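Local coordinates for microcin B17-processing protein McbD (Escherichia coli str. K-12 substr. MG1655, PDB 6GRH) that is needed to process the inactive microcin B17 precursor peptide into the active antibiotic, and belongs to the YcaO cyclodehydratase family, at residues 12-17 with 33-38. The protein carries 1 engineered substitution. Numbering follows the deposited sequence. Where two conformers were deposited one is given.
Sequences WPATMA and WDYERI
D34 OD1 is gripped by two donors that arrive from opposite faces of its carboxylate. From across the contact comes the amide of A14, whose N lies 3.3 Å from D34 OD1 and meets it well above the carboxylate plane. R37 NH1 comes from the other side of the plane, closer to it, on the syn side of D34 OD1 and 2.7 Å away in a salt bridge. Y58 of helix 47-66 hydrogen-bonds D34 OD2, and the nearby guanidinium of R37 would be expected to favour the ionised carboxylate. The carboxylate also lies against P13, whose CB is 3.6 Å from D34 CG. A water spans the same gap, donating to W12 O and accepting from R37 NH1.

One step along, T15 and W33 form an antiparallel hydrogen-bonded pair: W33 N to T15 O is 2.9 Å and T15 N to W33 O is 3.1 Å. Their side chains share a sheet face and cross obliquely. CG of W33 stands anti to its backbone N (chi1 174°), and the indole meets T15 CG2 at its edge near CE3. The methyl of A14 touches two aromatic side chains, with CB 3.5 Å from W33 CE3 and in an off-centre CH-pi contact with Y35, 4.2 Å from that ring's centroid. R37 also reaches the interface, its NE forming a salt bridge with E204 of a neighbouring McbB chain. With A14 and T15 both facing W33, the arrangement is a classic beta bulge, set where strands 15-18 and 28-33 of the N-terminal antiparallel sheet part company.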
# COMPACT_ATOMS: atom_id res chain seq x y z
N TRP E 12 26.34 -8.80 -12.80
CA TRP E 12 26.41 -7.69 -11.85
C TRP E 12 26.92 -8.16 -10.46
O TRP E 12 26.87 -9.34 -10.13
CB TRP E 12 25.03 -6.96 -11.80
CG TRP E 12 24.69 -6.53 -13.20
CD1 TRP E 12 23.84 -7.14 -14.07
CD2 TRP E 12 25.35 -5.51 -13.94
NE1 TRP E 12 23.89 -6.53 -15.29
CE2 TRP E 12 24.82 -5.53 -15.25
CE3 TRP E 12 26.33 -4.55 -13.62
CZ2 TRP E 12 25.22 -4.64 -16.24
CZ3 TRP E 12 26.73 -3.66 -14.60
CH2 TRP E 12 26.17 -3.71 -15.91
N PRO E 13 27.45 -7.25 -9.66
CA PRO E 13 28.08 -7.65 -8.41
C PRO E 13 27.09 -8.11 -7.36
O PRO E 13 25.89 -7.80 -7.44
CB PRO E 13 28.78 -6.39 -7.94
CG PRO E 13 28.03 -5.31 -8.58
CD PRO E 13 27.60 -5.80 -9.90
N ALA E 14 27.62 -8.80 -6.36
CA ALA E 14 26.80 -9.36 -5.30
C ALA E 14 25.85 -8.39 -4.63
O ALA E 14 24.68 -8.70 -4.46
CB ALA E 14 27.68 -10.05 -4.25
N THR E 15 26.36 -7.26 -4.18
CA THR E 15 25.57 -6.35 -3.38
C THR E 15 25.98 -4.92 -3.65
O THR E 15 27.17 -4.60 -3.69
CB THR E 15 25.75 -6.61 -1.85
OG1 THR E 15 27.06 -6.19 -1.43
CG2 THR E 15 25.58 -8.07 -1.51
N MET E 16 24.99 -4.06 -3.87
CA MET E 16 25.20 -2.64 -3.67
C MET E 16 24.32 -2.18 -2.53
O MET E 16 23.18 -2.64 -2.37
CB MET E 16 24.88 -1.81 -4.89
CG MET E 16 25.18 -0.34 -4.59
SD MET E 16 25.11 0.69 -6.03
CE MET E 16 25.65 2.21 -5.26
N ALA E 17 24.87 -1.30 -1.71
CA ALA E 17 24.14 -0.73 -0.57
C ALA E 17 24.60 0.70 -0.26
O ALA E 17 25.77 1.03 -0.34
CB ALA E 17 24.31 -1.62 0.64
N TRP E 33 29.96 -4.71 -2.88
CA TRP E 33 30.74 -5.89 -2.49
C TRP E 33 30.54 -6.93 -3.60
O TRP E 33 29.44 -7.11 -4.11
CB TRP E 33 30.31 -6.41 -1.10
CG TRP E 33 30.94 -7.73 -0.65
CD1 TRP E 33 32.19 -7.89 -0.11
CD2 TRP E 33 30.35 -9.05 -0.68
NE1 TRP E 33 32.41 -9.22 0.18
CE2 TRP E 33 31.30 -9.95 -0.15
CE3 TRP E 33 29.11 -9.54 -1.09
CZ2 TRP E 33 31.05 -11.32 -0.03
CZ3 TRP E 33 28.86 -10.91 -0.98
CH2 TRP E 33 29.83 -11.79 -0.45
N ASP E 34 31.64 -7.58 -3.99
CA ASP E 34 31.63 -8.57 -5.05
C ASP E 34 32.61 -9.69 -4.67
O ASP E 34 33.56 -9.95 -5.40
CB ASP E 34 32.02 -7.90 -6.38
CG ASP E 34 31.51 -8.66 -7.61
OD1 ASP E 34 30.63 -9.55 -7.46
OD2 ASP E 34 32.00 -8.35 -8.75
N TYR E 35 32.35 -10.35 -3.54
CA TYR E 35 33.15 -11.50 -3.09
C TYR E 35 34.61 -11.03 -2.99
O TYR E 35 34.84 -9.92 -2.51
CB TYR E 35 32.97 -12.71 -4.03
CG TYR E 35 31.52 -13.06 -4.26
CD1 TYR E 35 30.80 -13.76 -3.29
CD2 TYR E 35 30.87 -12.69 -5.43
CE1 TYR E 35 29.45 -14.07 -3.49
CE2 TYR E 35 29.54 -12.99 -5.65
CZ TYR E 35 28.84 -13.67 -4.68
OH TYR E 35 27.53 -13.96 -4.90
N GLU E 36 35.56 -11.79 -3.52
CA GLU E 36 36.93 -11.34 -3.59
C GLU E 36 37.38 -11.25 -5.04
O GLU E 36 38.58 -11.33 -5.34
CB GLU E 36 37.80 -12.27 -2.76
CG GLU E 36 37.37 -12.30 -1.30
CD GLU E 36 38.22 -13.20 -0.43
OE1 GLU E 36 38.63 -14.31 -0.83
OE2 GLU E 36 38.48 -12.78 0.70
N ARG E 37 36.42 -10.99 -5.93
CA ARG E 37 36.75 -10.70 -7.31
C ARG E 37 37.59 -9.41 -7.35
O ARG E 37 38.60 -9.37 -8.05
CB ARG E 37 35.50 -10.56 -8.15
CG ARG E 37 34.75 -11.86 -8.36
CD ARG E 37 33.25 -11.61 -8.55
NE ARG E 37 32.55 -12.84 -8.93
CZ ARG E 37 31.23 -12.93 -9.11
NH1 ARG E 37 30.44 -11.86 -8.92
NH2 ARG E 37 30.70 -14.10 -9.46
N ILE E 38 37.15 -8.41 -6.59
CA ILE E 38 37.91 -7.17 -6.26
C ILE E 38 37.65 -6.87 -4.79
O ILE E 38 36.76 -7.46 -4.19
CB ILE E 38 37.48 -5.97 -7.11
CG1 ILE E 38 35.97 -5.72 -7.02
CG2 ILE E 38 37.89 -6.18 -8.56
CD1 ILE E 38 35.51 -4.41 -7.61
O HOH W 1 27.62 -11.74 -9.38